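Local coordinates for Glyoxalase/bleomycin resistance protein/dioxygenase (PDB 4MYM), which is of uncharacterised function but belongs to the glyoxalase, bleomycin resistance protein and extradiol dioxygenase superfamily, probably acting as a metal-dependent enzyme or drug-binding protein, at residues W76-Q79 with L80-T84. Residues are numbered along the deposited sequence; the frame is centred on the assembly and turned at random.
Sequences WDAQ and LIRET
Asp77 starts the helix 78-85 in the way an N-cap residue commonly does, by lending a side-chain oxygen to a backbone N-H that has no carbonyl before it in the helix. Its CG stands anti to the backbone N (chi1 -180°), which brings the carboxylate back over the first turn; OD2 accepts from Leu80 N at 3.1 Å through its anti lone pair. Behind the cap, the first main-chain bonds of the helix follow, Ile81 N to Asp77 O, Arg82 N to Ala78 O and Glu83 N to Gln79 O. One turn on, Leu80 O takes two donors from opposite faces of its plane, Thr84 N and the hydroxyl Thr84 OG1, the latter at 2.6 Å.

Apolar contact lies on the buried flank. Ile81 CG1 sits over one face of the Trp76 indole, 3.6 Å from the centroid of its five-membered ring, a CH-pi contact. Leu80 CB and Thr84 OG1 approach the same ring obliquely. Strand 72-77, which Trp76 and Asp77 end, is the last strand of a beta-alpha-beta-beta-beta module, the repeated unit of the vicinal oxygen chelate fold, and helix 78-85 follows it directly. Trp134 of the second subunit meets the Trp76 indole edge-to-face, and Phe148 of that subunit packs on Ile81, which places the junction of strand 72-77 and helix 78-85 at the dimer interface.

Polar side chains occupy the outer flank. Gln79 NE2 reaches Glu83 OE2 in a weak bond of 3.4 Å, the amide and carboxylate planes almost perpendicular at 87°. Arg82, bent at chi3 (-58°), folds back so that one guanidinium face lies over Gln79 CA, with NH2 3.6 Å from that atom, while NH1 donates to Ala89 O.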
loop_
_atom_site.group_PDB
_atom_site.type_symbol
_atom_site.label_atom_id
_atom_site.label_comp_id
_atom_site.label_asym_id
_atom_site.label_seq_id
_atom_site.Cartn_x
_atom_site.Cartn_y
_atom_site.Cartn_z
ATOM N N TRP A 76 -2.266 -1.206 12.034
ATOM C CA TRP A 76 -2.781 -0.264 13.020
ATOM C C TRP A 76 -4.251 -0.581 13.280
ATOM O O TRP A 76 -5.059 -0.633 12.351
ATOM C CB TRP A 76 -2.621 1.161 12.490
ATOM C CG TRP A 76 -2.661 2.259 13.526
ATOM C CD1 TRP A 76 -2.876 2.144 14.874
ATOM C CD2 TRP A 76 -2.493 3.648 13.267
ATOM N NE1 TRP A 76 -2.845 3.396 15.469
ATOM C CE2 TRP A 76 -2.617 4.331 14.499
ATOM C CE3 TRP A 76 -2.239 4.384 12.112
ATOM C CZ2 TRP A 76 -2.491 5.713 14.599
ATOM C CZ3 TRP A 76 -2.122 5.766 12.218
ATOM C CH2 TRP A 76 -2.246 6.408 13.457
ATOM N N ASP A 77 -4.580 -0.809 14.546
ATOM C CA ASP A 77 -5.938 -1.142 14.945
ATOM C C ASP A 77 -6.914 -0.033 14.585
ATOM O O ASP A 77 -6.646 1.142 14.874
ATOM C CB ASP A 77 -5.997 -1.365 16.455
ATOM C CG ASP A 77 -7.392 -1.725 16.917
ATOM O OD1 ASP A 77 -7.791 -2.891 16.712
ATOM O OD2 ASP A 77 -8.087 -0.833 17.441
ATOM N N ALA A 78 -8.048 -0.413 13.983
ATOM C CA ALA A 78 -9.065 0.536 13.520
ATOM C C ALA A 78 -9.637 1.414 14.643
ATOM O O ALA A 78 -9.851 2.612 14.450
ATOM C CB ALA A 78 -10.207 -0.207 12.823
ATOM N N GLN A 79 -9.919 0.808 15.791
ATOM C CA GLN A 79 -10.475 1.557 16.928
ATOM C C GLN A 79 -9.496 2.633 17.408
ATOM O O GLN A 79 -9.891 3.788 17.618
ATOM C CB GLN A 79 -10.840 0.612 18.077
ATOM C CG GLN A 79 -11.617 1.272 19.210
ATOM C CD GLN A 79 -12.230 0.265 20.187
ATOM O OE1 GLN A 79 -12.560 -0.870 19.822
ATOM N NE2 GLN A 79 -12.398 0.687 21.435
ATOM N N LEU A 80 -8.225 2.260 17.551
ATOM C CA LEU A 80 -7.179 3.227 17.924
ATOM C C LEU A 80 -7.004 4.384 16.943
ATOM O O LEU A 80 -6.810 5.536 17.364
ATOM C CB LEU A 80 -5.826 2.544 18.156
ATOM C CG LEU A 80 -5.419 2.297 19.615
ATOM C CD1 LEU A 80 -3.961 1.913 19.663
ATOM C CD2 LEU A 80 -5.637 3.507 20.517
ATOM N N ILE A 81 -7.064 4.089 15.644
ATOM C CA ILE A 81 -7.029 5.138 14.622
ATOM C C ILE A 81 -8.168 6.131 14.858
ATOM O O ILE A 81 -7.944 7.344 14.889
ATOM C CB ILE A 81 -7.154 4.568 13.197
ATOM C CG1 ILE A 81 -5.910 3.731 12.844
ATOM C CG2 ILE A 81 -7.329 5.690 12.170
ATOM C CD1 ILE A 81 -6.097 2.875 11.607
ATOM N N ARG A 82 -9.384 5.617 15.029
ATOM C CA ARG A 82 -10.546 6.484 15.263
ATOM C C ARG A 82 -10.324 7.345 16.504
ATOM O O ARG A 82 -10.481 8.565 16.452
ATOM C CB ARG A 82 -11.854 5.673 15.379
ATOM C CG ARG A 82 -12.435 5.224 14.036
ATOM C CD ARG A 82 -13.885 4.731 14.113
ATOM N NE ARG A 82 -14.028 3.606 15.038
ATOM C CZ ARG A 82 -13.642 2.346 14.794
ATOM N NH1 ARG A 82 -13.068 2.011 13.635
ATOM N NH2 ARG A 82 -13.817 1.404 15.732
ATOM N N GLU A 83 -9.908 6.711 17.591
ATOM C CA GLU A 83 -9.787 7.389 18.876
ATOM C C GLU A 83 -8.667 8.432 18.912
ATOM O O GLU A 83 -8.804 9.458 19.575
ATOM C CB GLU A 83 -9.576 6.361 19.981
ATOM C CG GLU A 83 -10.794 5.472 20.205
ATOM C CD GLU A 83 -10.565 4.389 21.241
ATOM O OE1 GLU A 83 -9.406 3.955 21.443
ATOM O OE2 GLU A 83 -11.563 3.951 21.851
ATOM N N THR A 84 -7.567 8.184 18.197
ATOM C CA THR A 84 -6.390 9.048 18.317
ATOM C C THR A 84 -6.295 10.078 17.220
ATOM O O THR A 84 -5.636 11.093 17.411
ATOM C CB THR A 84 -5.076 8.252 18.281
ATOM O OG1 THR A 84 -5.028 7.473 17.086
ATOM C CG2 THR A 84 -4.948 7.352 19.487
#